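Local coordinates for protein lysine/ornithine decarboxylase (PDB 2PLJ) that catalyses the decarboxylation of lysine and ornithine, probably with pyridoxal phosphate as cofactor, to give the diamines cadaverine and putrescine, at residues A[62-66]-A[407-411]; A[55-61]-A[299-305]; A[314-318]-A[368-374]. All blocks are in the same frame, centred on the assembly; numbering follows the deposited sequence.

Contact 1 of 3, residues A[62-66]-A[407-411]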
loop_
_atom_site.group_PDB
_atom_site.type_symbol
_atom_site.label_atom_id
_atom_site.label_comp_id
_atom_site.label_asym_id
_atom_site.label_seq_id
_atom_site.Cartn_x
_atom_site.Cartn_y
_atom_site.Cartn_z
ATOM N N CYS A 62 22.761 -0.541 -10.827
ATOM C CA CYS A 62 22.535 -0.244 -12.265
ATOM C C CYS A 62 23.179 -1.249 -13.232
ATOM O O CYS A 62 22.763 -1.356 -14.377
ATOM C CB CYS A 62 23.006 1.166 -12.614
ATOM S SG CYS A 62 21.993 2.390 -11.722
ATOM N N ASP A 63 24.212 -1.949 -12.778
ATOM C CA ASP A 63 24.830 -3.002 -13.615
ATOM C C ASP A 63 23.795 -4.086 -13.909
ATOM O O ASP A 63 23.749 -4.661 -15.012
ATOM C CB ASP A 63 26.030 -3.620 -12.882
ATOM C CG ASP A 63 27.250 -2.716 -12.875
ATOM O OD1 ASP A 63 27.429 -1.884 -13.808
ATOM O OD2 ASP A 63 28.070 -2.893 -11.949
ATOM N N VAL A 64 22.947 -4.369 -12.930
ATOM C CA VAL A 64 21.949 -5.440 -13.092
ATOM C C VAL A 64 20.825 -4.956 -14.017
ATOM O O VAL A 64 20.347 -5.705 -14.853
ATOM C CB VAL A 64 21.415 -5.947 -11.725
ATOM C CG1 VAL A 64 20.275 -6.970 -11.930
ATOM C CG2 VAL A 64 22.562 -6.596 -10.915
ATOM N N ILE A 65 20.457 -3.677 -13.895
ATOM C CA ILE A 65 19.510 -3.054 -14.855
ATOM C C ILE A 65 20.029 -3.292 -16.302
ATOM O O ILE A 65 19.293 -3.783 -17.173
ATOM C CB ILE A 65 19.344 -1.522 -14.576
ATOM C CG1 ILE A 65 18.683 -1.261 -13.181
ATOM C CG2 ILE A 65 18.539 -0.854 -15.733
ATOM C CD1 ILE A 65 17.266 -1.882 -12.990
ATOM N N ARG A 66 21.280 -2.943 -16.536
ATOM C CA ARG A 66 21.870 -3.157 -17.874
ATOM C C ARG A 66 21.924 -4.650 -18.257
ATOM O O ARG A 66 21.581 -5.006 -19.393
ATOM C CB ARG A 66 23.244 -2.511 -17.946
ATOM C CG ARG A 66 23.199 -0.989 -17.985
ATOM C CD ARG A 66 24.619 -0.428 -18.171
ATOM N NE ARG A 66 25.386 -0.553 -16.931
ATOM C CZ ARG A 66 25.488 0.407 -16.019
ATOM N NH1 ARG A 66 24.895 1.598 -16.210
ATOM N NH2 ARG A 66 26.212 0.180 -14.934
ATOM N N LEU A 407 23.515 2.648 -7.155
ATOM C CA LEU A 407 24.922 2.310 -7.378
ATOM C C LEU A 407 25.249 2.023 -8.843
ATOM O O LEU A 407 24.403 1.503 -9.605
ATOM C CB LEU A 407 25.291 1.051 -6.557
ATOM C CG LEU A 407 24.819 0.978 -5.093
ATOM C CD1 LEU A 407 24.962 -0.438 -4.535
ATOM C CD2 LEU A 407 25.620 1.951 -4.295
ATOM N N ASN A 408 26.478 2.372 -9.242
ATOM C CA ASN A 408 27.015 1.924 -10.539
ATOM C C ASN A 408 26.304 2.497 -11.755
ATOM O O ASN A 408 26.376 1.902 -12.846
ATOM C CB ASN A 408 27.076 0.385 -10.639
ATOM C CG ASN A 408 27.859 -0.247 -9.506
ATOM O OD1 ASN A 408 28.892 0.293 -9.056
ATOM N ND2 ASN A 408 27.366 -1.382 -9.002
ATOM N N GLU A 409 25.661 3.661 -11.605
ATOM C CA GLU A 409 25.031 4.293 -12.776
ATOM C C GLU A 409 26.024 4.496 -13.913
ATOM O O GLU A 409 25.747 4.135 -15.070
ATOM C CB GLU A 409 24.345 5.628 -12.461
ATOM C CG GLU A 409 23.607 6.187 -13.707
ATOM C CD GLU A 409 22.891 7.495 -13.460
ATOM O OE1 GLU A 409 22.833 7.960 -12.307
ATOM O OE2 GLU A 409 22.345 8.057 -14.429
ATOM N N PHE A 410 27.181 5.059 -13.574
ATOM C CA PHE A 410 28.187 5.324 -14.595
ATOM C C PHE A 410 29.325 4.320 -14.528
ATOM O O PHE A 410 29.894 4.086 -13.460
ATOM C CB PHE A 410 28.642 6.783 -14.521
ATOM C CG PHE A 410 27.516 7.745 -14.753
ATOM C CD1 PHE A 410 26.865 7.780 -15.994
ATOM C CD2 PHE A 410 27.073 8.580 -13.732
ATOM C CE1 PHE A 410 25.777 8.649 -16.198
ATOM C CE2 PHE A 410 26.012 9.451 -13.939
ATOM C CZ PHE A 410 25.352 9.467 -15.175
ATOM N N VAL A 411 29.619 3.763 -15.709
ATOM C CA VAL A 411 30.539 2.639 -16.012
ATOM C C VAL A 411 29.905 1.263 -15.845
ATOM O O VAL A 411 29.208 0.794 -16.764
ATOM C CB VAL A 411 32.019 2.744 -15.448
ATOM C CG1 VAL A 411 32.733 3.952 -16.029
ATOM C CG2 VAL A 411 32.097 2.711 -13.923
#

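Contact 2 of 3, residues A[55-61]-A[299-305]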
loop_
_atom_site.group_PDB
_atom_site.type_symbol
_atom_site.label_atom_id
_atom_site.label_comp_id
_atom_site.label_asym_id
_atom_site.label_seq_id
_atom_site.Cartn_x
_atom_site.Cartn_y
_atom_site.Cartn_z
ATOM N N ALA A 55 19.159 2.132 8.270
ATOM C CA ALA A 55 18.167 1.196 7.733
ATOM C C ALA A 55 16.742 1.707 7.953
ATOM O O ALA A 55 16.510 2.515 8.848
ATOM C CB ALA A 55 18.364 -0.181 8.393
ATOM N N PRO A 56 15.771 1.225 7.167
ATOM C CA PRO A 56 15.941 0.263 6.067
ATOM C C PRO A 56 16.370 0.920 4.746
ATOM O O PRO A 56 16.161 2.125 4.547
ATOM C CB PRO A 56 14.538 -0.355 5.920
ATOM C CG PRO A 56 13.600 0.742 6.336
ATOM C CD PRO A 56 14.362 1.633 7.332
ATOM N N LEU A 57 16.944 0.109 3.860
ATOM C CA LEU A 57 17.504 0.587 2.576
ATOM C C LEU A 57 17.072 -0.329 1.461
ATOM O O LEU A 57 16.790 -1.518 1.702
ATOM C CB LEU A 57 19.041 0.546 2.624
ATOM C CG LEU A 57 19.765 1.405 3.640
ATOM C CD1 LEU A 57 21.267 1.149 3.593
ATOM C CD2 LEU A 57 19.426 2.896 3.458
ATOM N N LEU A 58 17.083 0.204 0.241
ATOM C CA LEU A 58 16.977 -0.593 -0.975
ATOM C C LEU A 58 18.235 -0.279 -1.812
ATOM O O LEU A 58 18.453 0.877 -2.189
ATOM C CB LEU A 58 15.712 -0.213 -1.733
ATOM C CG LEU A 58 14.413 -0.601 -1.026
ATOM C CD1 LEU A 58 13.259 0.102 -1.683
ATOM C CD2 LEU A 58 14.173 -2.108 -1.119
ATOM N N LEU A 59 19.058 -1.292 -2.068
ATOM C CA LEU A 59 20.290 -1.099 -2.828
ATOM C C LEU A 59 20.020 -1.405 -4.303
ATOM O O LEU A 59 19.741 -2.547 -4.662
ATOM C CB LEU A 59 21.441 -1.959 -2.281
ATOM C CG LEU A 59 21.699 -1.830 -0.769
ATOM C CD1 LEU A 59 22.877 -2.727 -0.378
ATOM C CD2 LEU A 59 21.950 -0.350 -0.392
ATOM N N LEU A 60 20.103 -0.378 -5.127
ATOM C CA LEU A 60 19.838 -0.498 -6.560
ATOM C C LEU A 60 21.154 -0.571 -7.335
ATOM O O LEU A 60 21.990 0.342 -7.288
ATOM C CB LEU A 60 19.031 0.720 -7.023
ATOM C CG LEU A 60 18.979 0.954 -8.544
ATOM C CD1 LEU A 60 18.221 -0.243 -9.191
ATOM C CD2 LEU A 60 18.270 2.300 -8.827
ATOM N N ASP A 61 21.332 -1.679 -8.044
ATOM C CA ASP A 61 22.584 -1.889 -8.780
ATOM C C ASP A 61 22.314 -1.690 -10.277
ATOM O O ASP A 61 21.693 -2.559 -10.942
ATOM C CB ASP A 61 23.142 -3.294 -8.502
ATOM C CG ASP A 61 24.487 -3.547 -9.206
ATOM O OD1 ASP A 61 24.947 -2.658 -9.967
ATOM O OD2 ASP A 61 25.064 -4.653 -9.005
ATOM N N ALA A 299 17.483 -6.243 -9.691
ATOM C CA ALA A 299 18.470 -5.173 -9.526
ATOM C C ALA A 299 18.458 -4.538 -8.129
ATOM O O ALA A 299 19.320 -3.680 -7.840
ATOM C CB ALA A 299 18.273 -4.095 -10.609
ATOM N N VAL A 300 17.529 -4.946 -7.270
ATOM C CA VAL A 300 17.409 -4.294 -5.964
ATOM C C VAL A 300 17.499 -5.335 -4.851
ATOM O O VAL A 300 16.891 -6.408 -4.944
ATOM C CB VAL A 300 16.091 -3.446 -5.840
ATOM C CG1 VAL A 300 15.918 -2.881 -4.422
ATOM C CG2 VAL A 300 16.050 -2.323 -6.914
ATOM N N THR A 301 18.263 -5.006 -3.817
ATOM C CA THR A 301 18.375 -5.828 -2.609
ATOM C C THR A 301 17.861 -5.017 -1.433
ATOM O O THR A 301 18.284 -3.872 -1.265
ATOM C CB THR A 301 19.864 -6.130 -2.382
ATOM O OG1 THR A 301 20.371 -6.805 -3.540
ATOM C CG2 THR A 301 20.046 -7.040 -1.129
ATOM N N SER A 302 16.969 -5.583 -0.625
ATOM C CA SER A 302 16.432 -4.825 0.516
ATOM C C SER A 302 17.256 -5.140 1.753
ATOM O O SER A 302 17.790 -6.239 1.875
ATOM C CB SER A 302 14.962 -5.155 0.783
ATOM O OG SER A 302 14.805 -6.543 1.118
ATOM N N VAL A 303 17.351 -4.149 2.641
ATOM C CA VAL A 303 18.078 -4.309 3.890
ATOM C C VAL A 303 17.189 -3.739 4.985
ATOM O O VAL A 303 16.821 -2.548 4.956
ATOM C CB VAL A 303 19.457 -3.563 3.870
ATOM C CG1 VAL A 303 20.215 -3.804 5.188
ATOM C CG2 VAL A 303 20.295 -3.986 2.666
ATOM N N ALA A 304 16.809 -4.596 5.930
ATOM C CA ALA A 304 16.068 -4.143 7.122
ATOM C C ALA A 304 16.820 -4.542 8.366
ATOM O O ALA A 304 17.674 -5.424 8.323
ATOM C CB ALA A 304 14.664 -4.764 7.147
ATOM N N SER A 305 16.521 -3.863 9.465
ATOM C CA SER A 305 17.170 -4.158 10.733
ATOM C C SER A 305 16.150 -4.516 11.798
ATOM O O SER A 305 14.976 -4.116 11.728
ATOM C CB SER A 305 18.071 -2.991 11.158
ATOM O OG SER A 305 17.344 -1.951 11.791
HETATM O O HOH W 1 21.168 -4.945 -5.444
#

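Contact 3 of 3, residues A[314-318]-A[368-374]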
loop_
_atom_site.group_PDB
_atom_site.type_symbol
_atom_site.label_atom_id
_atom_site.label_comp_id
_atom_site.label_asym_id
_atom_site.label_seq_id
_atom_site.Cartn_x
_atom_site.Cartn_y
_atom_site.Cartn_z
ATOM N N GLY A 314 6.729 -20.417 21.661
ATOM C CA GLY A 314 7.861 -21.163 21.111
ATOM C C GLY A 314 8.502 -20.664 19.811
ATOM O O GLY A 314 9.363 -21.348 19.242
ATOM N N GLN A 315 8.110 -19.483 19.340
ATOM C CA GLN A 315 8.806 -18.877 18.197
ATOM C C GLN A 315 9.388 -17.530 18.582
ATOM O O GLN A 315 8.776 -16.820 19.388
ATOM C CB GLN A 315 7.854 -18.679 17.024
ATOM C CG GLN A 315 7.837 -19.868 16.082
ATOM C CD GLN A 315 7.031 -19.590 14.853
ATOM O OE1 GLN A 315 5.867 -19.206 14.963
ATOM N NE2 GLN A 315 7.640 -19.771 13.657
ATOM N N ILE A 316 10.554 -17.188 18.017
ATOM C CA ILE A 316 11.134 -15.873 18.240
ATOM C C ILE A 316 10.591 -14.935 17.171
ATOM O O ILE A 316 10.828 -15.150 15.964
ATOM C CB ILE A 316 12.689 -15.828 18.188
ATOM C CG1 ILE A 316 13.329 -16.824 19.173
ATOM C CG2 ILE A 316 13.196 -14.383 18.474
ATOM C CD1 ILE A 316 14.875 -16.752 19.182
ATOM N N TRP A 317 9.857 -13.922 17.617
ATOM C CA TRP A 317 9.405 -12.844 16.715
ATOM C C TRP A 317 10.458 -11.735 16.642
ATOM O O TRP A 317 10.857 -11.195 17.673
ATOM C CB TRP A 317 8.101 -12.241 17.223
ATOM C CG TRP A 317 6.891 -13.078 16.970
ATOM C CD1 TRP A 317 6.632 -14.349 17.450
ATOM C CD2 TRP A 317 5.761 -12.713 16.171
ATOM N NE1 TRP A 317 5.399 -14.785 17.002
ATOM C CE2 TRP A 317 4.853 -13.802 16.206
ATOM C CE3 TRP A 317 5.436 -11.580 15.417
ATOM C CZ2 TRP A 317 3.619 -13.775 15.525
ATOM C CZ3 TRP A 317 4.208 -11.549 14.742
ATOM C CH2 TRP A 317 3.325 -12.646 14.790
ATOM N N TYR A 318 10.905 -11.423 15.424
ATOM C CA TYR A 318 11.714 -10.235 15.158
ATOM C C TYR A 318 10.846 -9.147 14.512
ATOM O O TYR A 318 10.130 -9.421 13.549
ATOM C CB TYR A 318 12.889 -10.563 14.231
ATOM C CG TYR A 318 13.811 -11.627 14.802
ATOM C CD1 TYR A 318 14.601 -11.350 15.923
ATOM C CD2 TYR A 318 13.875 -12.912 14.238
ATOM C CE1 TYR A 318 15.464 -12.303 16.469
ATOM C CE2 TYR A 318 14.729 -13.897 14.785
ATOM C CZ TYR A 318 15.525 -13.574 15.897
ATOM O OH TYR A 318 16.361 -14.515 16.460
ATOM N N ASN A 368 6.748 -18.185 9.211
ATOM C CA ASN A 368 7.547 -19.279 9.744
ATOM C C ASN A 368 8.824 -19.281 8.925
ATOM O O ASN A 368 8.783 -19.450 7.700
ATOM C CB ASN A 368 6.795 -20.624 9.614
ATOM C CG ASN A 368 7.463 -21.755 10.391
ATOM O OD1 ASN A 368 8.118 -21.528 11.411
ATOM N ND2 ASN A 368 7.271 -22.998 9.921
ATOM N N ILE A 369 9.949 -19.031 9.578
ATOM C CA ILE A 369 11.245 -19.030 8.905
ATOM C C ILE A 369 12.330 -19.424 9.902
ATOM O O ILE A 369 12.342 -18.935 11.044
ATOM C CB ILE A 369 11.537 -17.639 8.274
ATOM C CG1 ILE A 369 12.881 -17.632 7.526
ATOM C CG2 ILE A 369 11.434 -16.541 9.334
ATOM C CD1 ILE A 369 13.057 -16.409 6.536
ATOM N N LEU A 370 13.227 -20.319 9.488
ATOM C CA LEU A 370 14.351 -20.717 10.345
ATOM C C LEU A 370 15.499 -19.731 10.229
ATOM O O LEU A 370 15.958 -19.424 9.126
ATOM C CB LEU A 370 14.848 -22.135 10.023
ATOM C CG LEU A 370 13.843 -23.279 10.198
ATOM C CD1 LEU A 370 14.403 -24.586 9.651
ATOM C CD2 LEU A 370 13.425 -23.437 11.654
ATOM N N LEU A 371 15.933 -19.211 11.370
ATOM C CA LEU A 371 16.994 -18.215 11.400
ATOM C C LEU A 371 17.909 -18.425 12.587
ATOM O O LEU A 371 17.470 -18.891 13.651
ATOM C CB LEU A 371 16.416 -16.796 11.479
ATOM C CG LEU A 371 15.475 -16.240 10.404
ATOM C CD1 LEU A 371 15.000 -14.874 10.861
ATOM C CD2 LEU A 371 16.153 -16.109 9.012
ATOM N N PRO A 372 19.190 -18.056 12.427
ATOM C CA PRO A 372 20.043 -18.005 13.599
ATOM C C PRO A 372 19.517 -16.941 14.580
ATOM O O PRO A 372 18.729 -16.059 14.187
ATOM C CB PRO A 372 21.416 -17.612 13.029
ATOM C CG PRO A 372 21.153 -17.035 11.718
ATOM C CD PRO A 372 19.889 -17.637 11.193
ATOM N N LYS A 373 19.913 -17.048 15.843
ATOM C CA LYS A 373 19.560 -16.031 16.828
ATOM C C LYS A 373 20.126 -14.666 16.413
ATOM O O LYS A 373 21.329 -14.533 16.174
ATOM C CB LYS A 373 20.049 -16.420 18.234
ATOM C CG LYS A 373 19.768 -15.385 19.322
ATOM C CD LYS A 373 18.267 -15.093 19.477
ATOM C CE LYS A 373 17.972 -14.183 20.677
ATOM N NZ LYS A 373 18.563 -12.801 20.625
ATOM N N LEU A 374 19.238 -13.681 16.314
ATOM C CA LEU A 374 19.619 -12.312 15.972
ATOM C C LEU A 374 19.521 -11.381 17.170
ATOM O O LEU A 374 18.633 -11.537 18.014
ATOM C CB LEU A 374 18.695 -11.779 14.882
ATOM C CG LEU A 374 18.605 -12.615 13.602
ATOM C CD1 LEU A 374 17.597 -11.945 12.685
ATOM C CD2 LEU A 374 19.984 -12.761 12.954
HETATM O O HOH W 2 16.110 -16.832 15.471
#

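Contact 1 of 3, residues A[62-66]-A[407-411]
Arg-66, one turn into the helix that starts at Cys-62, reaches across to residues 408-411, the end of the modelled chain, and grips two successive carbonyls there. Arg-66 NH2 meets Asn-408 O at 2.7 Å, the acceptor lying in the guanidinium plane and the bond almost straight (170°). Arg-66 NH1 takes Glu-409 O at 2.9 Å on a more bent path, from above that carbonyl's plane. The side chain runs extended through chi2 and then bends at chi3 (-74°), which turns the flat group toward the loop. The rotation of the guanidinium is fixed further by Asp-63, whose OD1 forms a salt bridge with Arg-66 NH2 at 2.6 Å. Cys-62 O lies over the centre of one guanidinium face, Val-411 O over the other but toward its rim. Nearer the strand, Cys-62 N donates to Leu-407 O at 2.9 Å, and Cys-62 SG packs 3.7 Å from Glu-409 CA. The Asn-408 amide lies beside the Asp-63 carboxylate, yet its ND2 is bonded to Asp-61. Glu-409 extends away to a salt bridge with Arg-95. An arginine thus holds the loop after a beta-domain strand on the first turn of helix 62-75, where beta domain and beta/alpha-barrel meet.

Contact 2 of 3, residues A[55-61]-A[299-305]
Two antiparallel neighbours of the beta domain, strand 57-61 and the start of strand 300-312, meet here in a regular ladder as the chain passes into and returns from the beta/alpha-barrel. Leu-57 with Val-303 and Leu-59 with Thr-301 are hydrogen-bonded pairs: Leu-57 N reaches Val-303 O at 2.9 Å, and Leu-59 N meets Thr-301 O at 2.8 Å with a nearly straight bond. A further rung, Asp-61 N to Ala-299 O at 2.8 Å, extends the pairing to the residue that caps the following helix. On the face carrying Leu-58 and Leu-60, Val-300 is wedged between the two leucines. Val-300 CG1, anti to the backbone N (chi1 175°), lies 3.8 Å from Leu-58 CB, while the other branch, CG2, touches Leu-60 CD1 at the same separation. Leu-58 CD2 also rests on Ser-302 CB, at 3.7 Å. On the face of Leu-57, Leu-59, Thr-301 and Val-303, Leu-59 CD1 lies 4.2 Å from Val-303 CG2. There a water donates to Leu-59 O and is also hydrogen-bonded to Thr-301 OG1. Helix 40-53 covers this second face through Ile-46 and Val-50, while strand 403-407 pairs with strand 57-61 and strand 379-382 lies beside Thr-301 and Val-303.

Contact 3 of 3, residues A[314-318]-A[368-374]
Tyr-318 packs its ring against Leu-374, and this pair forms the dense part of the contact. Leu-374 CD1 stands over the ring centre, 4.0 Å from the Tyr-318 centroid and only 9° off the normal, a CH-pi contact. Leu-374 CB approaches Tyr-318 CE1 to 3.6 Å, so the leucine spans the ring from CE1 and CZ to its centre. Ile-316 CG2 lies over the opposite face, toward its rim. Leu-371 CD1 adds an oblique contact with Tyr-318 CE2 at 4.1 Å. Tyr-318 CG sits beside the backbone N (chi1 -59°), an orientation that carries the hydroxyl across to the far segment, where Leu-374 N donates to Tyr-318 OH at 3.0 Å in a nearly linear bond. A water in the ring plane donates to Leu-371 O; its 2.5 Å approach to Tyr-318 OH is unusually short, and that link is doubtful.

Toward solvent the contact thins. Ile-316 CD1 merely brushes Lys-373 CD at 3.8 Å, and the lysine's amine turns back to Leu-374 O and to Gln-309. At the far end the amides of Gln-315 and Asn-368 approach with planes 70° apart, but in a geometry too poor for a hydrogen bond.

Strand 349-355 runs between strands 315-320 and 369-372 and pairs with both, so the two segments share no backbone bond; their one direct hydrogen bond, from Leu-374 N, ends on a phenol oxygen.

In the fold
From the N terminus, strand 57-61 runs straight into helix 62-75, so contacts 2 and 1 begin on adjoining stretches. The chain then builds the barrel and returns at 299-305, where contact 2 closes. Strand 300-312 leads on to strand 315-320, opening contact 3, a short loop within the beta domain that closes at 368-374. Contact 1 closes last, at the end of the modelled chain. Contact 3 is therefore nested inside the loop of contact 1 and follows contact 2 in series, whereas contacts 1 and 2 cross. Those two also touch: Leu-407 with Leu-60 within the sheet, and Ile-65 of helix 62-75 on Ala-299, where the chain returns to it. Contact 3 lies apart, its centre about 21 Å from that of contact 2.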